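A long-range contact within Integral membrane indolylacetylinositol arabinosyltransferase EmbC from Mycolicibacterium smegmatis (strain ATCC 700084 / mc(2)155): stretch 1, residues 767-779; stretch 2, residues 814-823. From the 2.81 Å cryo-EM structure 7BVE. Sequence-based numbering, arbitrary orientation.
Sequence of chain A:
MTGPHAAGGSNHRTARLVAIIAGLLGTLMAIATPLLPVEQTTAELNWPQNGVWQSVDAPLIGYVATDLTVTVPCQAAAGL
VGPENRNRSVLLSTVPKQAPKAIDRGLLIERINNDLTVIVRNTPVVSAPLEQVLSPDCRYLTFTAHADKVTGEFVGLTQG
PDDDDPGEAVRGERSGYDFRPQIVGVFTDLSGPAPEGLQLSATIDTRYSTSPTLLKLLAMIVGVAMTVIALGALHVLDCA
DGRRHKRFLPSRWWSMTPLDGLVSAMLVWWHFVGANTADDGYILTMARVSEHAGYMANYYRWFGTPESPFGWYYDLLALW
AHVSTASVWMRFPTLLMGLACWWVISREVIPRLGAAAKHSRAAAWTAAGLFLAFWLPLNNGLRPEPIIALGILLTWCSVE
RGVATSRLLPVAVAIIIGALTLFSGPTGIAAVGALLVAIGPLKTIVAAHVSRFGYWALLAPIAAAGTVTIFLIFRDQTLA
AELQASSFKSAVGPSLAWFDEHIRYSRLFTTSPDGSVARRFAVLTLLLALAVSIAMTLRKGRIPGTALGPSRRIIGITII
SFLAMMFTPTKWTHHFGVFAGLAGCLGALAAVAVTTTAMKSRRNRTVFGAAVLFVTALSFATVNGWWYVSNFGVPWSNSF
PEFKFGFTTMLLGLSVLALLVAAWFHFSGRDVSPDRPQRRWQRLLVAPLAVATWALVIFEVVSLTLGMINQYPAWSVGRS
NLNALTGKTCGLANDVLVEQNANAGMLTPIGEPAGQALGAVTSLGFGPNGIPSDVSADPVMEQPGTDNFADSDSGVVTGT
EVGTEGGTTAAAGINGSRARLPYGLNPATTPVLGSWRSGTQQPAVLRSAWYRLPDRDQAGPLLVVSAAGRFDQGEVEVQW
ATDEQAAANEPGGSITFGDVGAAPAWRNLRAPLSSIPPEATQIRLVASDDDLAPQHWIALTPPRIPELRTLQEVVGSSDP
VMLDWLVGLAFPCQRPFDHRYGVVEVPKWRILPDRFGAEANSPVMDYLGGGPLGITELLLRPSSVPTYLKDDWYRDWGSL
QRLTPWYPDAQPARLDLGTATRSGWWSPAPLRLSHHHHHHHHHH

Stretch 1 767-779: GPNGIPSDVSADP
Stretch 2 (814-823) INGSRARLPY

How do the two backbones lie against each other? Neither stretch forms a regular helix or strand; residues 773-775 have helical phi/psi without the regular bonds, and the rest of stretch 1 is loop or turn. Both chains run the same general way, since Pro768 CA lies 5.2 Å from Ser817 CA near one end and Asp778 CA lies 6.4 Å from Pro822 CA near the other. Between these two pairings stretch 1 uses eleven residues and stretch 2 six, so stretch 1 advances less per residue. A weak hydrogen bond runs from Ile771 N to Asn769 O (3.2 Å). Stretch 2 has its own turn at Gly816, whose phi/psi of 74/22 would jam a CB against the preceding carbonyl oxygen. Together the stretches bury 476 Å².

Which hydrogen bond joins them? Ser817, with chi1 at t, donates from OG to Pro768 O at 3.0 Å. The same OG accepts from Ala819 N at 3.3 Å, so one hydroxyl both ties the stretches together and braces the backbone two residues on. Ser817 CA also approaches Pro768 O, at 3.4 Å, in a CA-H...O contact, so the carbonyl is met by backbone and side chain of one residue.

Where do the arginines reach? Arg820 points its CA-to-CB bond toward stretch 1 and folds through chi1 m, chi2 p and chi3 p, with chi4 at -168°. This brings NH1 to 2.6 Å from Ser773 O, which lies at the guanidinium edge, near its plane; the same NH1 is 3.5 Å from Ser773 CB. Ser776 O is farther, 4.3 Å from Arg820 NH1, and oblique to the group. Arg818 starts sideways and follows m, t, p with chi4 at -111°, leaving its NH1 4.0 Å from Asn769 ND2. Asn769 has chi1 at t and chi2 at 1°; its CB is directed sideways, but its end comes nearer stretch 2.

What packs by van der Waals contact? Ile771 points its CA-to-CB bond toward stretch 2 with chi1 p and chi2 t, setting CD1 3.7 Å from Ala819 CB, which points back toward stretch 1; this is the apolar side-chain contact of the pair. Pro768, with a C-gamma exo ring, has its CA-to-CB bond directed toward stretch 2, and its CB lies 3.8 Å from Asn815 O and 4.0 Å from Asn815 ND2. At the far end Asp778, with chi1 m and chi2 at -27°, places OD2 4.1 Å from CB of the C-gamma endo Pro822, a van der Waals approach.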

ATOM      1  N   GLY A 767     -32.270 -18.176  29.082  1.00 49.16           N
ATOM      2  CA  GLY A 767     -31.071 -18.912  29.418  1.00 49.16           C
ATOM      3  C   GLY A 767     -30.455 -18.443  30.726  1.00 49.16           C
ATOM      4  O   GLY A 767     -29.666 -17.494  30.703  1.00 49.16           O
ATOM      5  N   PRO A 768     -30.803 -19.031  31.884  1.00 48.81           N
ATOM      6  CA  PRO A 768     -30.020 -18.796  33.115  1.00 48.81           C
ATOM      7  C   PRO A 768     -28.604 -19.358  33.077  1.00 48.81           C
ATOM      8  O   PRO A 768     -27.731 -18.844  33.778  1.00 48.81           O
ATOM      9  CB  PRO A 768     -30.860 -19.482  34.199  1.00 48.81           C
ATOM     10  CG  PRO A 768     -32.217 -19.528  33.646  1.00 48.81           C
ATOM     11  CD  PRO A 768     -32.030 -19.776  32.187  1.00 48.81           C
ATOM     12  N   ASN A 769     -28.344 -20.387  32.274  1.00 55.13           N
ATOM     13  CA  ASN A 769     -26.976 -20.722  31.903  1.00 55.13           C
ATOM     14  C   ASN A 769     -26.831 -20.718  30.382  1.00 55.13           C
ATOM     15  O   ASN A 769     -25.903 -21.325  29.842  1.00 55.13           O
ATOM     16  CB  ASN A 769     -26.568 -22.068  32.502  1.00 55.13           C
ATOM     17  CG  ASN A 769     -25.061 -22.228  32.629  1.00 55.13           C
ATOM     18  OD1 ASN A 769     -24.299 -21.321  32.286  1.00 55.13           O
ATOM     19  ND2 ASN A 769     -24.630 -23.384  33.115  1.00 55.13           N
ATOM     20  N   GLY A 770     -27.738 -20.041  29.684  1.00 51.11           N
ATOM     21  CA  GLY A 770     -27.747 -20.016  28.237  1.00 51.11           C
ATOM     22  C   GLY A 770     -27.015 -18.839  27.633  1.00 51.11           C
ATOM     23  O   GLY A 770     -27.624 -18.002  26.958  1.00 51.11           O
ATOM     24  N   ILE A 771     -25.717 -18.741  27.905  1.00 50.07           N
ATOM     25  CA  ILE A 771     -24.811 -17.856  27.175  1.00 50.07           C
ATOM     26  C   ILE A 771     -23.596 -18.689  26.780  1.00 50.07           C
ATOM     27  O   ILE A 771     -23.237 -19.631  27.503  1.00 50.07           O
ATOM     28  CB  ILE A 771     -24.411 -16.612  27.997  1.00 50.07           C
ATOM     29  CG1 ILE A 771     -23.691 -16.980  29.292  1.00 50.07           C
ATOM     30  CG2 ILE A 771     -25.609 -15.741  28.337  1.00 50.07           C
ATOM     31  CD1 ILE A 771     -23.090 -15.791  29.977  1.00 50.07           C
ATOM     32  N   PRO A 772     -22.972 -18.431  25.628  1.00 56.04           N
ATOM     33  CA  PRO A 772     -21.710 -19.107  25.305  1.00 56.04           C
ATOM     34  C   PRO A 772     -20.596 -18.727  26.260  1.00 56.04           C
ATOM     35  O   PRO A 772     -20.309 -17.544  26.456  1.00 56.04           O
ATOM     36  CB  PRO A 772     -21.410 -18.634  23.881  1.00 56.04           C
ATOM     37  CG  PRO A 772     -22.719 -18.283  23.328  1.00 56.04           C
ATOM     38  CD  PRO A 772     -23.514 -17.720  24.465  1.00 56.04           C
ATOM     39  N   SER A 773     -19.966 -19.731  26.864  1.00 59.53           N
ATOM     40  CA  SER A 773     -18.927 -19.491  27.856  1.00 59.53           C
ATOM     41  C   SER A 773     -17.581 -19.148  27.239  1.00 59.53           C
ATOM     42  O   SER A 773     -16.664 -18.767  27.974  1.00 59.53           O
ATOM     43  CB  SER A 773     -18.778 -20.719  28.750  1.00 59.53           C
ATOM     44  OG  SER A 773     -18.297 -21.825  28.007  1.00 59.53           O
ATOM     45  N   ASP A 774     -17.438 -19.267  25.921  1.00 65.39           N
ATOM     46  CA  ASP A 774     -16.136 -19.135  25.277  1.00 65.39           C
ATOM     47  C   ASP A 774     -15.880 -17.726  24.750  1.00 65.39           C
ATOM     48  O   ASP A 774     -14.792 -17.175  24.943  1.00 65.39           O
ATOM     49  CB  ASP A 774     -16.013 -20.182  24.161  1.00 65.39           C
ATOM     50  CG  ASP A 774     -17.185 -20.157  23.193  1.00 65.39           C
ATOM     51  OD1 ASP A 774     -18.145 -19.392  23.426  1.00 65.39           O
ATOM     52  OD2 ASP A 774     -17.143 -20.911  22.199  1.00 65.39           O
ATOM     53  N   VAL A 775     -16.871 -17.128  24.090  1.00 70.92           N
ATOM     54  CA  VAL A 775     -16.664 -15.824  23.472  1.00 70.92           C
ATOM     55  C   VAL A 775     -16.876 -14.712  24.492  1.00 70.92           C
ATOM     56  O   VAL A 775     -16.135 -13.721  24.519  1.00 70.92           O
ATOM     57  CB  VAL A 775     -17.591 -15.671  22.251  1.00 70.92           C
ATOM     58  CG1 VAL A 775     -17.396 -14.322  21.574  1.00 70.92           C
ATOM     59  CG2 VAL A 775     -17.362 -16.809  21.264  1.00 70.92           C
ATOM     60  N   SER A 776     -17.867 -14.871  25.362  1.00 69.28           N
ATOM     61  CA  SER A 776     -18.188 -13.867  26.373  1.00 69.28           C
ATOM     62  C   SER A 776     -17.145 -13.910  27.483  1.00 69.28           C
ATOM     63  O   SER A 776     -17.225 -14.728  28.402  1.00 69.28           O
ATOM     64  CB  SER A 776     -19.590 -14.107  26.919  1.00 69.28           C
ATOM     65  OG  SER A 776     -20.553 -13.928  25.902  1.00 69.28           O
ATOM     66  N   ALA A 777     -16.161 -13.017  27.398  1.00 67.32           N
ATOM     67  CA  ALA A 777     -15.112 -12.908  28.401  1.00 67.32           C
ATOM     68  C   ALA A 777     -14.553 -11.492  28.367  1.00 67.32           C
ATOM     69  O   ALA A 777     -14.319 -10.941  27.290  1.00 67.32           O
ATOM     70  CB  ALA A 777     -13.993 -13.928  28.159  1.00 67.32           C
ATOM     71  N   ASP A 778     -14.339 -10.919  29.548  1.00 52.11           N
ATOM     72  CA  ASP A 778     -13.848  -9.559  29.716  1.00 52.11           C
ATOM     73  C   ASP A 778     -12.782  -9.519  30.800  1.00 52.11           C
ATOM     74  O   ASP A 778     -12.675 -10.457  31.599  1.00 52.11           O
ATOM     75  CB  ASP A 778     -14.979  -8.586  30.086  1.00 52.11           C
ATOM     76  CG  ASP A 778     -15.798  -8.163  28.895  1.00 52.11           C
ATOM     77  OD1 ASP A 778     -15.263  -8.166  27.769  1.00 52.11           O
ATOM     78  OD2 ASP A 778     -16.966  -7.792  29.090  1.00 52.11           O
ATOM     79  N   PRO A 779     -11.964  -8.448  30.844  1.00 44.26           N
ATOM     80  CA  PRO A 779     -11.152  -8.222  32.043  1.00 44.26           C
ATOM     81  C   PRO A 779     -11.989  -7.948  33.292  1.00 44.26           C
ATOM     82  O   PRO A 779     -13.165  -7.599  33.191  1.00 44.26           O
ATOM     83  CB  PRO A 779     -10.317  -6.994  31.670  1.00 44.26           C
ATOM     84  CG  PRO A 779     -10.217  -7.045  30.203  1.00 44.26           C
ATOM     85  CD  PRO A 779     -11.533  -7.579  29.732  1.00 44.26           C
ATOM     86  N   ILE A 814     -28.140 -16.498  42.054  1.00 48.19           N
ATOM     87  CA  ILE A 814     -29.470 -16.198  42.568  1.00 48.19           C
ATOM     88  C   ILE A 814     -30.533 -16.594  41.550  1.00 48.19           C
ATOM     89  O   ILE A 814     -31.702 -16.789  41.906  1.00 48.19           O
ATOM     90  CB  ILE A 814     -29.546 -14.708  42.971  1.00 48.19           C
ATOM     91  CG1 ILE A 814     -30.769 -14.418  43.848  1.00 48.19           C
ATOM     92  CG2 ILE A 814     -29.529 -13.799  41.752  1.00 48.19           C
ATOM     93  CD1 ILE A 814     -30.743 -13.060  44.493  1.00 48.19           C
ATOM     94  N   ASN A 815     -30.143 -16.759  40.290  1.00 51.89           N
ATOM     95  CA  ASN A 815     -31.012 -17.278  39.249  1.00 51.89           C
ATOM     96  C   ASN A 815     -30.683 -18.741  38.951  1.00 51.89           C
ATOM     97  O   ASN A 815     -31.200 -19.334  38.001  1.00 51.89           O
ATOM     98  CB  ASN A 815     -30.873 -16.423  37.997  1.00 51.89           C
ATOM     99  CG  ASN A 815     -32.033 -16.575  37.055  1.00 51.89           C
ATOM    100  OD1 ASN A 815     -33.030 -17.215  37.383  1.00 51.89           O
ATOM    101  ND2 ASN A 815     -31.889 -16.038  35.859  1.00 51.89           N
ATOM    102  N   GLY A 816     -29.824 -19.343  39.766  1.00 52.91           N
ATOM    103  CA  GLY A 816     -29.269 -20.631  39.407  1.00 52.91           C
ATOM    104  C   GLY A 816     -28.234 -20.550  38.314  1.00 52.91           C
ATOM    105  O   GLY A 816     -27.960 -21.553  37.649  1.00 52.91           O
ATOM    106  N   SER A 817     -27.635 -19.382  38.119  1.00 55.68           N
ATOM    107  CA  SER A 817     -26.684 -19.157  37.046  1.00 55.68           C
ATOM    108  C   SER A 817     -25.280 -19.575  37.471  1.00 55.68           C
ATOM    109  O   SER A 817     -24.931 -19.576  38.653  1.00 55.68           O
ATOM    110  CB  SER A 817     -26.683 -17.688  36.631  1.00 55.68           C
ATOM    111  OG  SER A 817     -25.759 -17.462  35.584  1.00 55.68           O
ATOM    112  N   ARG A 818     -24.470 -19.935  36.474  1.00 59.28           N
ATOM    113  CA  ARG A 818     -23.077 -20.294  36.699  1.00 59.28           C
ATOM    114  C   ARG A 818     -22.137 -19.452  35.842  1.00 59.28           C
ATOM    115  O   ARG A 818     -21.009 -19.874  35.569  1.00 59.28           O
ATOM    116  CB  ARG A 818     -22.852 -21.781  36.421  1.00 59.28           C
ATOM    117  CG  ARG A 818     -23.605 -22.708  37.359  1.00 59.28           C
ATOM    118  CD  ARG A 818     -23.343 -24.168  37.034  1.00 59.28           C
ATOM    119  NE  ARG A 818     -21.957 -24.541  37.290  1.00 59.28           N
ATOM    120  CZ  ARG A 818     -21.077 -24.835  36.340  1.00 59.28           C
ATOM    121  NH1 ARG A 818     -21.442 -24.804  35.066  1.00 59.28           N
ATOM    122  NH2 ARG A 818     -19.833 -25.163  36.663  1.00 59.28           N
ATOM    123  N   ALA A 819     -22.576 -18.273  35.423  1.00 55.80           N
ATOM    124  CA  ALA A 819     -21.834 -17.468  34.469  1.00 55.80           C
ATOM    125  C   ALA A 819     -20.904 -16.488  35.174  1.00 55.80           C
ATOM    126  O   ALA A 819     -21.087 -16.143  36.343  1.00 55.80           O
ATOM    127  CB  ALA A 819     -22.794 -16.708  33.560  1.00 55.80           C
ATOM    128  N   ARG A 820     -19.893 -16.041  34.435  1.00 50.39           N
ATOM    129  CA  ARG A 820     -18.969 -15.032  34.930  1.00 50.39           C
ATOM    130  C   ARG A 820     -19.566 -13.651  34.708  1.00 50.39           C
ATOM    131  O   ARG A 820     -20.035 -13.339  33.611  1.00 50.39           O
ATOM    132  CB  ARG A 820     -17.617 -15.135  34.224  1.00 50.39           C
ATOM    133  CG  ARG A 820     -16.670 -16.202  34.758  1.00 50.39           C
ATOM    134  CD  ARG A 820     -16.939 -17.569  34.143  1.00 50.39           C
ATOM    135  NE  ARG A 820     -16.740 -17.570  32.697  1.00 50.39           N
ATOM    136  CZ  ARG A 820     -17.113 -18.559  31.892  1.00 50.39           C
ATOM    137  NH1 ARG A 820     -16.893 -18.473  30.587  1.00 50.39           N
ATOM    138  NH2 ARG A 820     -17.700 -19.637  32.392  1.00 50.39           N
ATOM    139  N   LEU A 821     -19.545 -12.825  35.747  1.00 36.51           N
ATOM    140  CA  LEU A 821     -20.112 -11.502  35.532  1.00 36.51           C
ATOM    141  C   LEU A 821     -19.019 -10.462  35.355  1.00 36.51           C
ATOM    142  O   LEU A 821     -17.977 -10.533  36.018  1.00 36.51           O
ATOM    143  CB  LEU A 821     -21.007 -11.105  36.702  1.00 36.51           C
ATOM    144  CG  LEU A 821     -22.311 -11.883  36.746  1.00 36.51           C
ATOM    145  CD1 LEU A 821     -23.098 -11.536  37.980  1.00 36.51           C
ATOM    146  CD2 LEU A 821     -23.095 -11.549  35.511  1.00 36.51           C
ATOM    147  N   PRO A 822     -19.238  -9.501  34.462  1.00 28.49           N
ATOM    148  CA  PRO A 822     -18.242  -8.440  34.264  1.00 28.49           C
ATOM    149  C   PRO A 822     -18.421  -7.316  35.260  1.00 28.49           C
ATOM    150  O   PRO A 822     -19.411  -7.290  35.999  1.00 28.49           O
ATOM    151  CB  PRO A 822     -18.547  -7.955  32.846  1.00 28.49           C
ATOM    152  CG  PRO A 822     -20.005  -8.129  32.755  1.00 28.49           C
ATOM    153  CD  PRO A 822     -20.338  -9.382  33.495  1.00 28.49           C
ATOM    154  N   TYR A 823     -17.448  -6.407  35.289  1.00 20.26           N
ATOM    155  CA  TYR A 823     -17.484  -5.132  36.003  1.00 20.26           C
ATOM    156  C   TYR A 823     -17.678  -5.286  37.509  1.00 20.26           C
ATOM    157  O   TYR A 823     -18.103  -4.340  38.180  1.00 20.26           O
ATOM    158  CB  TYR A 823     -18.556  -4.193  35.432  1.00 20.26           C
ATOM    159  CG  TYR A 823     -18.385  -3.902  33.960  1.00 20.26           C
ATOM    160  CD1 TYR A 823     -17.287  -3.214  33.493  1.00 20.26           C
ATOM    161  CD2 TYR A 823     -19.365  -4.256  33.052  1.00 20.26           C
ATOM    162  CE1 TYR A 823     -17.126  -2.942  32.154  1.00 20.26           C
ATOM    163  CE2 TYR A 823     -19.219  -3.979  31.710  1.00 20.26           C
ATOM    164  CZ  TYR A 823     -18.099  -3.322  31.271  1.00 20.26           C
ATOM    165  OH  TYR A 823     -17.946  -3.039  29.940  1.00 20.26           O
TER